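Local atomic coordinates of Phospholipase/Carboxylesterase (Dyadobacter fermentans, PDB entry 4H0C), a protein that probably hydrolyses carboxylic ester or thioester bonds, as members of the phospholipase/carboxylesterase family of alpha/beta hydrolases do. Residues 44-50 / 204-210. Numbering follows the deposited sequence.
Sequences VLKLDEM and VNNTILK. With NA (sodium ion), chain D.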
loop_
_atom_site.group_PDB
_atom_site.type_symbol
_atom_site.label_atom_id
_atom_site.label_comp_id
_atom_site.label_asym_id
_atom_site.label_seq_id
_atom_site.Cartn_x
_atom_site.Cartn_y
_atom_site.Cartn_z
ATOM N N VAL A 44 9.190 13.963 -4.482
ATOM C CA VAL A 44 9.186 14.441 -3.082
ATOM C C VAL A 44 9.545 13.359 -2.048
ATOM O O VAL A 44 10.035 13.685 -0.964
ATOM C CB VAL A 44 7.868 15.175 -2.680
ATOM C CG1 VAL A 44 7.699 16.450 -3.495
ATOM C CG2 VAL A 44 6.634 14.275 -2.799
ATOM N N LEU A 45 9.300 12.088 -2.376
ATOM C CA LEU A 45 9.741 10.970 -1.546
ATOM C C LEU A 45 11.157 10.540 -1.917
ATOM O O LEU A 45 11.535 10.573 -3.101
ATOM C CB LEU A 45 8.800 9.780 -1.738
ATOM C CG LEU A 45 7.391 9.939 -1.175
ATOM C CD1 LEU A 45 6.505 8.783 -1.625
ATOM C CD2 LEU A 45 7.418 10.025 0.349
ATOM N N LYS A 46 11.934 10.140 -0.903
ATOM C CA LYS A 46 13.316 9.674 -1.097
ATOM C C LYS A 46 13.307 8.255 -1.674
ATOM O O LYS A 46 13.440 7.276 -0.928
ATOM C CB LYS A 46 14.066 9.731 0.253
ATOM C CG LYS A 46 15.549 9.394 0.195
ATOM C CD LYS A 46 16.289 9.775 1.483
ATOM C CE LYS A 46 17.326 8.733 1.890
ATOM N NZ LYS A 46 18.011 8.001 0.788
ATOM N N LEU A 47 13.150 8.148 -2.998
ATOM C CA LEU A 47 13.072 6.842 -3.679
ATOM C C LEU A 47 14.171 6.694 -4.725
ATOM O O LEU A 47 14.084 5.857 -5.618
ATOM C CB LEU A 47 11.708 6.681 -4.347
ATOM C CG LEU A 47 10.525 6.749 -3.373
ATOM C CD1 LEU A 47 9.239 6.807 -4.169
ATOM C CD2 LEU A 47 10.533 5.562 -2.413
ATOM N N ASP A 48 15.202 7.523 -4.628
ATOM C CA ASP A 48 16.175 7.619 -5.716
ATOM C C ASP A 48 17.041 6.357 -5.886
ATOM O O ASP A 48 17.647 6.179 -6.942
ATOM C CB ASP A 48 17.029 8.875 -5.562
ATOM C CG ASP A 48 17.958 8.780 -4.394
ATOM O OD1 ASP A 48 17.462 8.860 -3.250
ATOM O OD2 ASP A 48 19.180 8.621 -4.623
ATOM N N GLU A 49 17.075 5.478 -4.871
ATOM C CA GLU A 49 17.799 4.194 -4.988
ATOM C C GLU A 49 16.891 3.021 -5.393
ATOM O O GLU A 49 17.360 1.871 -5.555
ATOM C CB GLU A 49 18.562 3.870 -3.706
ATOM C CG GLU A 49 19.732 4.812 -3.483
ATOM C CD GLU A 49 20.363 4.672 -2.118
ATOM O OE1 GLU A 49 19.644 4.872 -1.106
ATOM O OE2 GLU A 49 21.576 4.369 -2.058
HETATM N N MSE A 50 15.612 3.317 -5.626
HETATM C CA MSE A 50 14.647 2.250 -5.922
HETATM C C MSE A 50 14.325 2.100 -7.405
HETATM O O MSE A 50 14.195 3.098 -8.150
HETATM C CB MSE A 50 13.315 2.458 -5.206
HETATM C CG MSE A 50 13.297 2.088 -3.695
HETATM SE SE MSE A 50 14.397 3.338 -2.701
HETATM C CE MSE A 50 13.638 2.937 -0.963
ATOM N N VAL A 204 8.059 10.438 6.511
ATOM C CA VAL A 204 8.388 9.183 5.837
ATOM C C VAL A 204 9.853 9.210 5.372
ATOM O O VAL A 204 10.580 8.211 5.488
ATOM C CB VAL A 204 7.401 8.882 4.689
ATOM C CG1 VAL A 204 7.953 7.805 3.777
ATOM C CG2 VAL A 204 6.066 8.429 5.282
ATOM N N ASN A 205 10.296 10.352 4.858
ATOM C CA ASN A 205 11.682 10.450 4.367
ATOM C C ASN A 205 12.726 10.291 5.459
ATOM O O ASN A 205 13.804 9.765 5.201
ATOM C CB ASN A 205 11.899 11.775 3.631
ATOM C CG ASN A 205 11.239 11.801 2.268
ATOM O OD1 ASN A 205 10.875 10.757 1.708
ATOM N ND2 ASN A 205 11.091 12.998 1.719
ATOM N N ASN A 206 12.388 10.735 6.671
ATOM C CA ASN A 206 13.299 10.679 7.823
ATOM C C ASN A 206 13.206 9.395 8.639
ATOM O O ASN A 206 13.983 9.198 9.579
ATOM C CB ASN A 206 13.080 11.885 8.734
ATOM C CG ASN A 206 13.456 13.186 8.069
ATOM O OD1 ASN A 206 14.490 13.296 7.406
ATOM N ND2 ASN A 206 12.618 14.187 8.248
ATOM N N THR A 207 12.270 8.521 8.267
ATOM C CA THR A 207 12.049 7.271 8.992
ATOM C C THR A 207 12.108 6.084 8.040
ATOM O O THR A 207 13.179 5.491 7.845
ATOM C CB THR A 207 10.734 7.297 9.813
ATOM O OG1 THR A 207 9.602 7.514 8.949
ATOM C CG2 THR A 207 10.787 8.415 10.882
ATOM N N ILE A 208 10.972 5.741 7.447
ATOM C CA ILE A 208 10.889 4.566 6.553
ATOM C C ILE A 208 11.954 4.619 5.444
ATOM O O ILE A 208 12.579 3.596 5.108
ATOM C CB ILE A 208 9.505 4.421 5.861
ATOM C CG1 ILE A 208 8.317 4.585 6.836
ATOM C CG2 ILE A 208 9.435 3.102 5.092
ATOM C CD1 ILE A 208 8.276 3.619 8.014
ATOM N N LEU A 209 12.154 5.814 4.882
ATOM C CA LEU A 209 13.060 5.977 3.747
ATOM C C LEU A 209 14.411 6.555 4.126
ATOM O O LEU A 209 15.159 6.971 3.242
ATOM C CB LEU A 209 12.400 6.798 2.622
ATOM C CG LEU A 209 11.083 6.223 2.068
ATOM C CD1 LEU A 209 10.450 7.190 1.078
ATOM C CD2 LEU A 209 11.270 4.855 1.420
ATOM N N LYS A 210 14.726 6.562 5.426
ATOM C CA LYS A 210 16.029 7.020 5.928
ATOM C C LYS A 210 17.151 6.256 5.241
ATOM O O LYS A 210 18.189 6.819 4.882
ATOM C CB LYS A 210 16.135 6.816 7.448
ATOM C CG LYS A 210 17.252 7.606 8.121
ATOM C CD LYS A 210 17.359 7.274 9.610
ATOM C CE LYS A 210 18.560 6.377 9.929
ATOM N NZ LYS A 210 19.874 7.090 9.847
ATOM O OXT LYS A 210 17.040 5.040 5.031
HETATM NA NA NA D . 15.171 3.083 4.332
HETATM O O HOH W 1 15.914 3.232 1.868
HETATM O O HOH W 2 15.695 0.982 4.852
#
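Leu209, next to last in the chain, turns its side chain toward the loop that leads to strand 50-55 and toward Met50, the first residue of that strand. Its CD1 lies 3.9 Å from Leu47 CD2 and 4.2 Å from Leu45 CB, while its CD2 meets the selenomethionine methyl, Met50 CE, at 3.9 Å. Beside this apolar cluster, Lys46 runs its long side chain along the chain end; its CE approaches Leu209 O to 3.1 Å and Lys210 O to 3.7 Å. The two hydrogen bonds between the segments both come from the side chain of Asn205, on helix 198-206. Its amide bridges two successive peptide units: ND2 donates to Val44 O (3.0 Å) and OD1 accepts from Lys46 N (2.9 Å), both nearly straight. Lys46 is also the centre of an inverse gamma turn, closed by a weak bond from Leu47 N to Leu45 O. A type I turn from Thr207 to Lys210 folds the chain back, so that Leu209 can face the loop. The same turn brings Ile208 O and Lys210 OXT together on a sodium ion, each 2.8 Å from it, with two waters as further ligands. Val204, Ile208 and Leu209 also rest on Ile129 of strand 127-131. The C-terminal helix and the loop thus pack together on one face of the central sheet, an arrangement belonging to the alpha/beta hydrolase fold.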